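Protein insensitive (Drosophila melanogaster, PDB 4IX7) represses transcription of neural development genes by binding the palindromic DNA site CCAATTGG through its BEN domain, and serves as a corepressor for Su(H), inhibiting Notch signaling. Local coordinates at residues Phe39-Leu44 with Ala100-Met105; Asp75-Val80 with Ala86-Val91; Val3-Gly8 with Ser17-Ile22. All blocks are in the same frame, centred on the assembly; numbering follows the deposited sequence.

How the contacts relate
Along the chain, contact 3 comes first, made between strand 4-6 and helix 16-19. Contact 1 then opens at residues 39-44 and finishes only at 100-105, so contact 2 falls wholly between its two halves. Contacts 1 and 2 share the long helix 88-112, contact 2 at its start and contact 1 farther along; their centres lie about 19 Å apart on opposite sides of the chain's centre, and F39 reaches I76 to join them. The centre of contact 3 is about 15 Å from that of contact 2 and about 22 Å from that of contact 1. I7 and G8 of contact 3 pack on helix 70-84. The N-terminal hairpin thus reaches the DNA-binding helix by way of helix 70-84 in this BEN domain.

Contact 1. Residues Phe39-Leu44 with Ala100-Met105; sequences FDRETL and ADENKM. With nucleotides of chain B.
R41 and L44, on the short helix 41-46, both settle against E102 of the long helix 88-112. D40 starts that short helix as its N-cap: OD1 takes the T43 backbone N at 2.8 Å and also the T43 hydroxyl OG1, which arrives from above the carboxylate plane. R41 comes next. Its chain bends at chi2 (-56°), which lays CG 3.5 Å from C6 of the DG1 base of chain B and brings NH1 round to E102 OE2. This salt bridge is 2.8 Å long but bent (137° at the hydrogen), on the syn side of the carboxylate, whose plane stands almost perpendicular to the guanidinium. C8 of DG1 lies over one guanidinium face, toward its rim. OE2 also pairs with K98, and NH1 with a DNA phosphate, so charges alternate here. L44 closes the walk with its CB 3.8 Å from E102 CG, covering the acid's aliphatic stem. One residue earlier on the long helix, D101 OD1 accepts a nearly straight bond (176°) from DC4 N4 of chain B at 2.9 Å, while R32 holds OD2. The arrangement is that of a recognition helix reading base edges in the major groove, backed by a short helix.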
loop_
_atom_site.group_PDB
_atom_site.type_symbol
_atom_site.label_atom_id
_atom_site.label_comp_id
_atom_site.label_asym_id
_atom_site.label_seq_id
_atom_site.Cartn_x
_atom_site.Cartn_y
_atom_site.Cartn_z
ATOM N N PHE C 39 5.496 -16.447 14.621
ATOM C CA PHE C 39 5.621 -17.400 13.515
ATOM C C PHE C 39 7.085 -17.692 13.234
ATOM O O PHE C 39 7.919 -16.790 13.321
ATOM C CB PHE C 39 5.025 -16.806 12.233
ATOM C CG PHE C 39 3.553 -16.505 12.306
ATOM C CD1 PHE C 39 2.618 -17.524 12.203
ATOM C CD2 PHE C 39 3.106 -15.200 12.441
ATOM C CE1 PHE C 39 1.250 -17.245 12.255
ATOM C CE2 PHE C 39 1.738 -14.911 12.485
ATOM C CZ PHE C 39 0.812 -15.935 12.393
ATOM N N ASP C 40 7.416 -18.934 12.879
ATOM C CA ASP C 40 8.777 -19.181 12.408
ATOM C C ASP C 40 8.976 -18.597 11.002
ATOM O O ASP C 40 8.000 -18.324 10.288
ATOM C CB ASP C 40 9.187 -20.660 12.512
ATOM C CG ASP C 40 8.278 -21.596 11.745
ATOM O OD1 ASP C 40 7.896 -21.285 10.603
ATOM O OD2 ASP C 40 7.975 -22.690 12.286
ATOM N N ARG C 41 10.229 -18.368 10.618
ATOM C CA ARG C 41 10.506 -17.698 9.348
ATOM C C ARG C 41 9.995 -18.516 8.173
ATOM O O ARG C 41 9.544 -17.953 7.175
ATOM C CB ARG C 41 12.003 -17.412 9.159
ATOM C CG ARG C 41 12.654 -16.638 10.277
ATOM C CD ARG C 41 11.983 -15.308 10.556
ATOM N NE ARG C 41 12.680 -14.655 11.665
ATOM C CZ ARG C 41 13.525 -13.638 11.536
ATOM N NH1 ARG C 41 13.759 -13.099 10.344
ATOM N NH2 ARG C 41 14.109 -13.136 12.614
ATOM N N GLU C 42 10.061 -19.839 8.289
ATOM C CA GLU C 42 9.596 -20.704 7.204
ATOM C C GLU C 42 8.102 -20.517 6.943
ATOM O O GLU C 42 7.671 -20.488 5.793
ATOM C CB GLU C 42 9.914 -22.174 7.482
ATOM C CG GLU C 42 9.724 -23.098 6.274
ATOM C CD GLU C 42 8.357 -23.776 6.227
ATOM O OE1 GLU C 42 8.060 -24.440 5.206
ATOM O OE2 GLU C 42 7.580 -23.654 7.202
ATOM N N THR C 43 7.320 -20.388 8.011
ATOM C CA THR C 43 5.892 -20.114 7.880
ATOM C C THR C 43 5.647 -18.778 7.171
ATOM O O THR C 43 4.817 -18.689 6.260
ATOM C CB THR C 43 5.206 -20.109 9.261
ATOM O OG1 THR C 43 5.364 -21.395 9.876
ATOM C CG2 THR C 43 3.738 -19.812 9.119
ATOM N N LEU C 44 6.374 -17.742 7.592
ATOM C CA LEU C 44 6.241 -16.428 6.977
ATOM C C LEU C 44 6.630 -16.469 5.504
ATOM O O LEU C 44 6.053 -15.760 4.674
ATOM C CB LEU C 44 7.120 -15.408 7.708
ATOM C CG LEU C 44 6.743 -15.168 9.172
ATOM C CD1 LEU C 44 7.743 -14.207 9.812
ATOM C CD2 LEU C 44 5.335 -14.604 9.274
ATOM N N ALA C 100 6.699 -11.315 2.207
ATOM C CA ALA C 100 7.460 -11.249 0.958
ATOM C C ALA C 100 8.961 -11.197 1.229
ATOM O O ALA C 100 9.744 -11.828 0.523
ATOM C CB ALA C 100 7.017 -10.049 0.135
ATOM N N ASP C 101 9.356 -10.466 2.269
ATOM C CA ASP C 101 10.767 -10.378 2.657
ATOM C C ASP C 101 11.326 -11.750 3.070
ATOM O O ASP C 101 12.439 -12.133 2.681
ATOM C CB ASP C 101 10.956 -9.378 3.804
ATOM C CG ASP C 101 10.692 -7.931 3.388
ATOM O OD1 ASP C 101 10.720 -7.624 2.176
ATOM O OD2 ASP C 101 10.489 -7.082 4.285
ATOM N N GLU C 102 10.546 -12.500 3.841
ATOM C CA GLU C 102 10.985 -13.818 4.302
ATOM C C GLU C 102 11.024 -14.818 3.158
ATOM O O GLU C 102 11.882 -15.701 3.115
ATOM C CB GLU C 102 10.103 -14.322 5.443
ATOM C CG GLU C 102 10.255 -13.514 6.720
ATOM C CD GLU C 102 11.633 -13.647 7.366
ATOM O OE1 GLU C 102 12.411 -14.574 7.022
ATOM O OE2 GLU C 102 11.946 -12.816 8.243
ATOM N N ASN C 103 10.094 -14.679 2.224
ATOM C CA ASN C 103 10.105 -15.520 1.038
ATOM C C ASN C 103 11.384 -15.306 0.236
ATOM O O ASN C 103 11.970 -16.262 -0.259
ATOM C CB ASN C 103 8.877 -15.246 0.176
ATOM C CG ASN C 103 8.833 -16.104 -1.067
ATOM O OD1 ASN C 103 9.315 -15.702 -2.125
ATOM N ND2 ASN C 103 8.249 -17.294 -0.947
ATOM N N LYS C 104 11.818 -14.055 0.115
ATOM C CA LYS C 104 13.034 -13.756 -0.640
ATOM C C LYS C 104 14.231 -14.417 0.008
ATOM O O LYS C 104 15.110 -14.972 -0.663
ATOM C CB LYS C 104 13.255 -12.251 -0.727
ATOM C CG LYS C 104 12.364 -11.575 -1.745
ATOM C CD LYS C 104 12.324 -10.079 -1.524
ATOM C CE LYS C 104 11.426 -9.428 -2.556
ATOM N NZ LYS C 104 11.311 -7.965 -2.320
HETATM N N MSE C 105 14.247 -14.365 1.327
HETATM C CA MSE C 105 15.329 -14.988 2.069
HETATM C C MSE C 105 15.321 -16.517 1.938
HETATM O O MSE C 105 16.382 -17.132 1.805
HETATM C CB MSE C 105 15.287 -14.505 3.514
HETATM C CG MSE C 105 15.520 -13.018 3.585
HETATM SE SE MSE C 105 17.385 -12.677 3.166
HETATM C CE MSE C 105 17.934 -13.697 4.731
ATOM O "O5'" DG B 1 18.935 -13.315 13.673
ATOM C "C5'" DG B 1 19.842 -12.867 12.673
ATOM C "C4'" DG B 1 19.351 -13.264 11.295
ATOM O "O4'" DG B 1 19.179 -14.694 11.182
ATOM C "C3'" DG B 1 17.960 -12.757 10.965
ATOM O "O3'" DG B 1 18.138 -11.445 10.517
ATOM C "C2'" DG B 1 17.533 -13.663 9.826
ATOM C "C1'" DG B 1 18.133 -14.989 10.267
ATOM N N9 DG B 1 17.234 -15.912 10.953
ATOM C C8 DG B 1 16.873 -15.835 12.273
ATOM N N7 DG B 1 16.081 -16.801 12.643
ATOM C C5 DG B 1 15.926 -17.574 11.510
ATOM C C6 DG B 1 15.172 -18.758 11.326
ATOM O O6 DG B 1 14.483 -19.354 12.161
ATOM N N1 DG B 1 15.268 -19.241 10.028
ATOM C C2 DG B 1 16.007 -18.645 9.037
ATOM N N2 DG B 1 15.969 -19.264 7.850
ATOM N N3 DG B 1 16.720 -17.528 9.192
ATOM C C4 DG B 1 16.630 -17.046 10.453
ATOM P P DT B 3 13.780 -6.034 9.663
ATOM O OP1 DT B 3 13.702 -5.569 11.067
ATOM O OP2 DT B 3 12.984 -7.168 9.174
ATOM O "O5'" DT B 3 13.426 -4.785 8.720
ATOM C "C5'" DT B 3 14.041 -3.560 9.015
ATOM C "C4'" DT B 3 13.643 -2.563 7.951
ATOM O "O4'" DT B 3 14.246 -2.967 6.698
ATOM C "C3'" DT B 3 12.144 -2.469 7.688
ATOM O "O3'" DT B 3 11.740 -1.117 7.949
ATOM C "C2'" DT B 3 11.994 -2.888 6.228
ATOM C "C1'" DT B 3 13.364 -2.587 5.654
ATOM N N1 DT B 3 13.749 -3.380 4.464
ATOM C C2 DT B 3 14.264 -2.713 3.364
ATOM O O2 DT B 3 14.390 -1.496 3.315
ATOM N N3 DT B 3 14.611 -3.531 2.318
ATOM C C4 DT B 3 14.534 -4.908 2.279
ATOM O O4 DT B 3 14.881 -5.546 1.289
ATOM C C5 DT B 3 14.003 -5.536 3.462
ATOM C C7 DT B 3 13.862 -7.028 3.527
ATOM C C6 DT B 3 13.656 -4.758 4.492
ATOM P P DC B 4 10.205 -0.684 7.809
ATOM O OP1 DC B 4 9.969 0.474 8.704
ATOM O OP2 DC B 4 9.368 -1.901 7.914
ATOM O "O5'" DC B 4 10.094 -0.220 6.294
ATOM C "C5'" DC B 4 10.885 0.884 5.878
ATOM C "C4'" DC B 4 10.785 1.005 4.375
ATOM O "O4'" DC B 4 11.331 -0.180 3.760
ATOM C "C3'" DC B 4 9.355 1.070 3.843
ATOM O "O3'" DC B 4 9.144 2.431 3.509
ATOM C "C2'" DC B 4 9.337 0.149 2.620
ATOM C "C1'" DC B 4 10.794 -0.239 2.455
ATOM N N1 DC B 4 11.016 -1.633 1.989
ATOM C C2 DC B 4 11.614 -1.855 0.744
ATOM O O2 DC B 4 11.938 -0.876 0.066
ATOM N N3 DC B 4 11.812 -3.124 0.324
ATOM C C4 DC B 4 11.438 -4.155 1.096
ATOM N N4 DC B 4 11.654 -5.403 0.642
ATOM C C5 DC B 4 10.807 -3.947 2.363
ATOM C C6 DC B 4 10.618 -2.684 2.767
#

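Contact 2. Residues Asp75-Val80 with Ala86-Val91; sequences DIIFAV and ASEKEV. With nucleotides of chain A.
The E88 carboxylate lies flat against I77, with CG2 and CD1 of the isoleucine over the same face. CG2 sits above the carboxylate carbon, 3.8 Å from E88 CD, and it is also 3.7 Å from E88 CG, while CD1 leans toward OE2. The charge itself is answered by R92, whose NE forms a salt bridge with OE2. The other flat group, the F78 ring, turns off to the far side of its helix, where it stacks with the H82 ring and touches P9.

Beyond E88, toward V91, the contact is purely aliphatic, and V91 is at its middle. With CG1 anti to the backbone N (chi1 -177°), the two methyls of V91 part company: CG1 meets I77 CG1 at 3.9 Å, and CG2 meets V80 CG1 at 3.6 Å. I76 comes to V91 only loosely, since the end of its side chain runs off elsewhere.

S87 is the N-cap of helix 88-112, its OG accepting the E90 backbone N at 3.1 Å. From the same turn the extended K89 points to the DNA, where NZ bonds to the DC5 phosphate oxygen OP2 of chain A; the modelled separation is very short, and its exact value is doubtful.

Helix 70-84 thus packs against the first turn of helix 88-112, the short connection between them bringing the two together. Helix 27-38 lies alongside, reached by I76 at L35 and I38, by V80 at T31 and by A86 at C27, while D75 bonds to T12 and to the N10 backbone N, on the side of the N-terminal hairpin.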
loop_
_atom_site.group_PDB
_atom_site.type_symbol
_atom_site.label_atom_id
_atom_site.label_comp_id
_atom_site.label_asym_id
_atom_site.label_seq_id
_atom_site.Cartn_x
_atom_site.Cartn_y
_atom_site.Cartn_z
ATOM N N ASP C 75 -4.966 -10.996 16.239
ATOM C CA ASP C 75 -4.369 -10.495 17.473
ATOM C C ASP C 75 -3.255 -9.491 17.210
ATOM O O ASP C 75 -3.136 -8.492 17.925
ATOM C CB ASP C 75 -3.852 -11.642 18.341
ATOM C CG ASP C 75 -4.959 -12.307 19.144
ATOM O OD1 ASP C 75 -6.092 -11.773 19.171
ATOM O OD2 ASP C 75 -4.678 -13.357 19.754
ATOM N N ILE C 76 -2.438 -9.752 16.192
ATOM C CA ILE C 76 -1.374 -8.821 15.842
ATOM C C ILE C 76 -1.974 -7.490 15.422
ATOM O O ILE C 76 -1.511 -6.433 15.848
ATOM C CB ILE C 76 -0.469 -9.383 14.729
ATOM C CG1 ILE C 76 0.336 -10.566 15.282
ATOM C CG2 ILE C 76 0.460 -8.293 14.168
ATOM C CD1 ILE C 76 1.073 -11.339 14.215
ATOM N N ILE C 77 -3.023 -7.540 14.609
ATOM C CA ILE C 77 -3.700 -6.319 14.174
ATOM C C ILE C 77 -4.297 -5.596 15.377
ATOM O O ILE C 77 -4.164 -4.381 15.503
ATOM C CB ILE C 77 -4.781 -6.622 13.125
ATOM C CG1 ILE C 77 -4.133 -7.132 11.837
ATOM C CG2 ILE C 77 -5.612 -5.387 12.846
ATOM C CD1 ILE C 77 -5.143 -7.715 10.833
ATOM N N PHE C 78 -4.928 -6.346 16.275
ATOM C CA PHE C 78 -5.475 -5.755 17.491
ATOM C C PHE C 78 -4.403 -5.000 18.273
ATOM O O PHE C 78 -4.593 -3.835 18.638
ATOM C CB PHE C 78 -6.115 -6.828 18.379
ATOM C CG PHE C 78 -6.716 -6.284 19.644
ATOM C CD1 PHE C 78 -8.052 -5.920 19.687
ATOM C CD2 PHE C 78 -5.948 -6.148 20.792
ATOM C CE1 PHE C 78 -8.612 -5.421 20.852
ATOM C CE2 PHE C 78 -6.502 -5.644 21.960
ATOM C CZ PHE C 78 -7.837 -5.285 21.989
ATOM N N ALA C 79 -3.277 -5.658 18.525
ATOM C CA ALA C 79 -2.232 -5.061 19.342
ATOM C C ALA C 79 -1.632 -3.813 18.689
ATOM O O ALA C 79 -1.468 -2.776 19.340
ATOM C CB ALA C 79 -1.146 -6.070 19.626
ATOM N N VAL C 80 -1.294 -3.907 17.406
ATOM C CA VAL C 80 -0.604 -2.797 16.747
ATOM C C VAL C 80 -1.532 -1.590 16.570
ATOM O O VAL C 80 -1.141 -0.458 16.841
ATOM C CB VAL C 80 0.036 -3.222 15.396
ATOM C CG1 VAL C 80 0.661 -2.015 14.691
ATOM C CG2 VAL C 80 1.092 -4.281 15.628
ATOM N N ALA C 86 -2.414 2.921 14.267
ATOM C CA ALA C 86 -2.350 2.732 12.825
ATOM C C ALA C 86 -3.667 2.124 12.388
ATOM O O ALA C 86 -4.408 1.596 13.214
ATOM C CB ALA C 86 -1.207 1.797 12.478
ATOM N N SER C 87 -3.975 2.191 11.097
ATOM C CA SER C 87 -5.189 1.547 10.608
ATOM C C SER C 87 -4.937 0.057 10.443
ATOM O O SER C 87 -3.786 -0.386 10.352
ATOM C CB SER C 87 -5.632 2.143 9.275
ATOM O OG SER C 87 -4.744 1.764 8.236
ATOM N N GLU C 88 -6.013 -0.717 10.411
ATOM C CA GLU C 88 -5.878 -2.144 10.158
ATOM C C GLU C 88 -5.193 -2.383 8.807
ATOM O O GLU C 88 -4.343 -3.267 8.678
ATOM C CB GLU C 88 -7.228 -2.852 10.205
ATOM C CG GLU C 88 -7.148 -4.264 9.657
ATOM C CD GLU C 88 -8.277 -5.163 10.115
ATOM O OE1 GLU C 88 -9.061 -4.752 11.006
ATOM O OE2 GLU C 88 -8.370 -6.296 9.582
ATOM N N LYS C 89 -5.545 -1.586 7.801
ATOM C CA LYS C 89 -4.928 -1.744 6.485
ATOM C C LYS C 89 -3.399 -1.556 6.536
ATOM O O LYS C 89 -2.647 -2.293 5.893
ATOM C CB LYS C 89 -5.550 -0.778 5.476
ATOM C CG LYS C 89 -4.967 -0.917 4.086
ATOM C CD LYS C 89 -5.577 0.075 3.107
ATOM C CE LYS C 89 -4.884 -0.028 1.750
ATOM N NZ LYS C 89 -5.552 0.796 0.701
ATOM N N GLU C 90 -2.953 -0.571 7.308
ATOM C CA GLU C 90 -1.534 -0.283 7.472
ATOM C C GLU C 90 -0.810 -1.476 8.098
ATOM O O GLU C 90 0.291 -1.828 7.683
ATOM C CB GLU C 90 -1.368 0.954 8.358
ATOM C CG GLU C 90 0.008 1.567 8.362
ATOM C CD GLU C 90 0.022 2.886 9.113
ATOM O OE1 GLU C 90 -1.062 3.506 9.220
ATOM O OE2 GLU C 90 1.100 3.289 9.604
ATOM N N VAL C 91 -1.443 -2.106 9.083
ATOM C CA VAL C 91 -0.846 -3.277 9.711
ATOM C C VAL C 91 -0.793 -4.432 8.722
ATOM O O VAL C 91 0.222 -5.108 8.610
ATOM C CB VAL C 91 -1.604 -3.697 10.977
ATOM C CG1 VAL C 91 -0.912 -4.876 11.625
ATOM C CG2 VAL C 91 -1.665 -2.526 11.952
ATOM P P DC A 5 -8.894 0.061 0.649
ATOM O OP1 DC A 5 -9.353 -0.058 2.053
ATOM O OP2 DC A 5 -7.837 1.015 0.288
ATOM O "O5'" DC A 5 -8.399 -1.373 0.134
ATOM C "C5'" DC A 5 -9.278 -2.462 0.215
ATOM C "C4'" DC A 5 -8.652 -3.632 -0.512
ATOM O "O4'" DC A 5 -8.609 -3.353 -1.929
ATOM C "C3'" DC A 5 -7.202 -3.892 -0.144
ATOM O "O3'" DC A 5 -7.247 -4.911 0.818
ATOM C "C2'" DC A 5 -6.559 -4.379 -1.443
ATOM C "C1'" DC A 5 -7.680 -4.282 -2.460
ATOM N N1 DC A 5 -7.273 -3.763 -3.766
ATOM C C2 DC A 5 -7.177 -4.630 -4.856
ATOM O O2 DC A 5 -7.399 -5.838 -4.673
ATOM N N3 DC A 5 -6.830 -4.122 -6.061
ATOM C C4 DC A 5 -6.582 -2.815 -6.197
ATOM N N4 DC A 5 -6.243 -2.372 -7.413
ATOM C C5 DC A 5 -6.678 -1.919 -5.090
ATOM C C6 DC A 5 -7.029 -2.428 -3.907
#

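Contact 3. Residues Val3-Gly8 with Ser17-Ile22; sequences VMVSIG and SVFENI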
loop_
_atom_site.group_PDB
_atom_site.type_symbol
_atom_site.label_atom_id
_atom_site.label_comp_id
_atom_site.label_asym_id
_atom_site.label_seq_id
_atom_site.Cartn_x
_atom_site.Cartn_y
_atom_site.Cartn_z
ATOM N N VAL C 3 7.314 -13.875 31.979
ATOM C CA VAL C 3 5.867 -13.727 31.898
ATOM C C VAL C 3 5.405 -13.557 30.454
ATOM O O VAL C 3 5.962 -12.754 29.700
ATOM C CB VAL C 3 5.386 -12.531 32.746
ATOM C CG1 VAL C 3 3.887 -12.378 32.648
ATOM C CG2 VAL C 3 5.807 -12.720 34.206
HETATM N N MSE C 4 4.390 -14.323 30.069
HETATM C CA MSE C 4 3.813 -14.192 28.738
HETATM C C MSE C 4 2.725 -13.113 28.750
HETATM O O MSE C 4 1.938 -13.014 29.697
HETATM C CB MSE C 4 3.249 -15.533 28.257
HETATM C CG MSE C 4 4.265 -16.669 28.196
HETATM SE SE MSE C 4 5.767 -16.325 26.980
HETATM C CE MSE C 4 4.821 -16.430 25.285
ATOM N N VAL C 5 2.703 -12.295 27.702
ATOM C CA VAL C 5 1.732 -11.226 27.557
ATOM C C VAL C 5 0.736 -11.598 26.458
ATOM O O VAL C 5 1.133 -11.894 25.329
ATOM C CB VAL C 5 2.406 -9.885 27.179
ATOM C CG1 VAL C 5 1.357 -8.812 26.938
ATOM C CG2 VAL C 5 3.379 -9.446 28.261
ATOM N N SER C 6 -0.553 -11.606 26.793
ATOM C CA SER C 6 -1.612 -11.816 25.807
ATOM C C SER C 6 -1.791 -10.547 24.981
ATOM O O SER C 6 -2.066 -9.479 25.532
ATOM C CB SER C 6 -2.919 -12.159 26.528
ATOM O OG SER C 6 -3.954 -12.453 25.610
ATOM N N ILE C 7 -1.632 -10.642 23.662
ATOM C CA ILE C 7 -1.639 -9.422 22.847
ATOM C C ILE C 7 -2.996 -9.054 22.244
ATOM O O ILE C 7 -3.166 -7.949 21.723
ATOM C CB ILE C 7 -0.545 -9.426 21.735
ATOM C CG1 ILE C 7 -0.980 -10.276 20.533
ATOM C CG2 ILE C 7 0.810 -9.866 22.304
ATOM C CD1 ILE C 7 -0.016 -10.214 19.352
ATOM N N GLY C 8 -3.957 -9.970 22.311
ATOM C CA GLY C 8 -5.268 -9.704 21.743
ATOM C C GLY C 8 -6.311 -10.693 22.201
ATOM O O GLY C 8 -6.006 -11.615 22.958
ATOM N N SER C 17 9.348 -9.618 27.749
ATOM C CA SER C 17 10.618 -9.024 27.335
ATOM C C SER C 17 10.526 -8.497 25.902
ATOM O O SER C 17 11.102 -7.458 25.575
ATOM C CB SER C 17 11.772 -10.020 27.488
ATOM O OG SER C 17 11.603 -11.162 26.667
ATOM N N VAL C 18 9.777 -9.202 25.060
ATOM C CA VAL C 18 9.586 -8.768 23.687
ATOM C C VAL C 18 8.549 -7.647 23.616
ATOM O O VAL C 18 8.798 -6.593 23.025
ATOM C CB VAL C 18 9.169 -9.948 22.773
ATOM C CG1 VAL C 18 8.841 -9.450 21.376
ATOM C CG2 VAL C 18 10.277 -10.985 22.718
ATOM N N PHE C 19 7.394 -7.864 24.245
ATOM C CA PHE C 19 6.293 -6.910 24.176
ATOM C C PHE C 19 6.699 -5.524 24.670
ATOM O O PHE C 19 6.383 -4.511 24.043
ATOM C CB PHE C 19 5.100 -7.428 24.991
ATOM C CG PHE C 19 3.805 -6.728 24.689
ATOM C CD1 PHE C 19 3.070 -7.061 23.561
ATOM C CD2 PHE C 19 3.317 -5.738 25.533
ATOM C CE1 PHE C 19 1.873 -6.420 23.278
ATOM C CE2 PHE C 19 2.112 -5.094 25.251
ATOM C CZ PHE C 19 1.398 -5.439 24.124
ATOM N N GLU C 20 7.401 -5.483 25.793
ATOM C CA GLU C 20 7.778 -4.208 26.400
ATOM C C GLU C 20 8.887 -3.476 25.649
ATOM O O GLU C 20 9.087 -2.287 25.865
ATOM C CB GLU C 20 8.195 -4.422 27.854
ATOM C CG GLU C 20 7.048 -4.888 28.737
ATOM C CD GLU C 20 7.514 -5.391 30.082
ATOM O OE1 GLU C 20 8.744 -5.517 30.281
ATOM O OE2 GLU C 20 6.651 -5.661 30.943
ATOM N N ASN C 21 9.582 -4.170 24.753
ATOM C CA ASN C 21 10.708 -3.565 24.044
ATOM C C ASN C 21 10.366 -3.177 22.602
ATOM O O ASN C 21 11.221 -2.716 21.846
ATOM C CB ASN C 21 11.913 -4.501 24.072
ATOM C CG ASN C 21 13.189 -3.823 23.611
ATOM O OD1 ASN C 21 13.450 -2.660 23.945
ATOM N ND2 ASN C 21 13.983 -4.539 22.816
ATOM N N ILE C 22 9.109 -3.359 22.225
ATOM C CA ILE C 22 8.651 -2.928 20.909
ATOM C C ILE C 22 8.511 -1.407 20.851
ATOM O O ILE C 22 7.969 -0.784 21.770
ATOM C CB ILE C 22 7.316 -3.608 20.561
ATOM C CG1 ILE C 22 7.545 -5.101 20.333
ATOM C CG2 ILE C 22 6.689 -2.992 19.329
ATOM C CD1 ILE C 22 6.265 -5.887 20.189
#
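V5 sets its CG1 methyl squarely over the F19 ring, 3.9 Å from the ring centroid and only 12° off the normal, a CH-pi contact in which the two side chains cross at about a right angle. The ring is swung out to this position by an F19 chi1 of -164°, which carries CG opposite the backbone N and across to the strand. I7, two residues on from V5, adds its CG2 methyl obliquely, 3.7 Å from F19 CE1. CG1 of I7 lies between its own backbone N and carbonyl carbon, so one branch faces the phenylalanine while the other continues into the interior, where I7 packs on I38, I76 and A79. F19 also touches V14 and K83, and its ring meets that of W24 with the planes at about 55°. An alanine in place of F19 is likely to leave the methyls of V5 and I7 without the ring they rest on and W24 without its aromatic neighbour. The backbones of V5 and V14 are hydrogen-bonded to each other, as are those of V3 and A16. This is a two-stranded antiparallel beta-hairpin whose second strand runs straight into a short helix that folds back to cover the first, some 11 Å from the DNA at the nearest atoms.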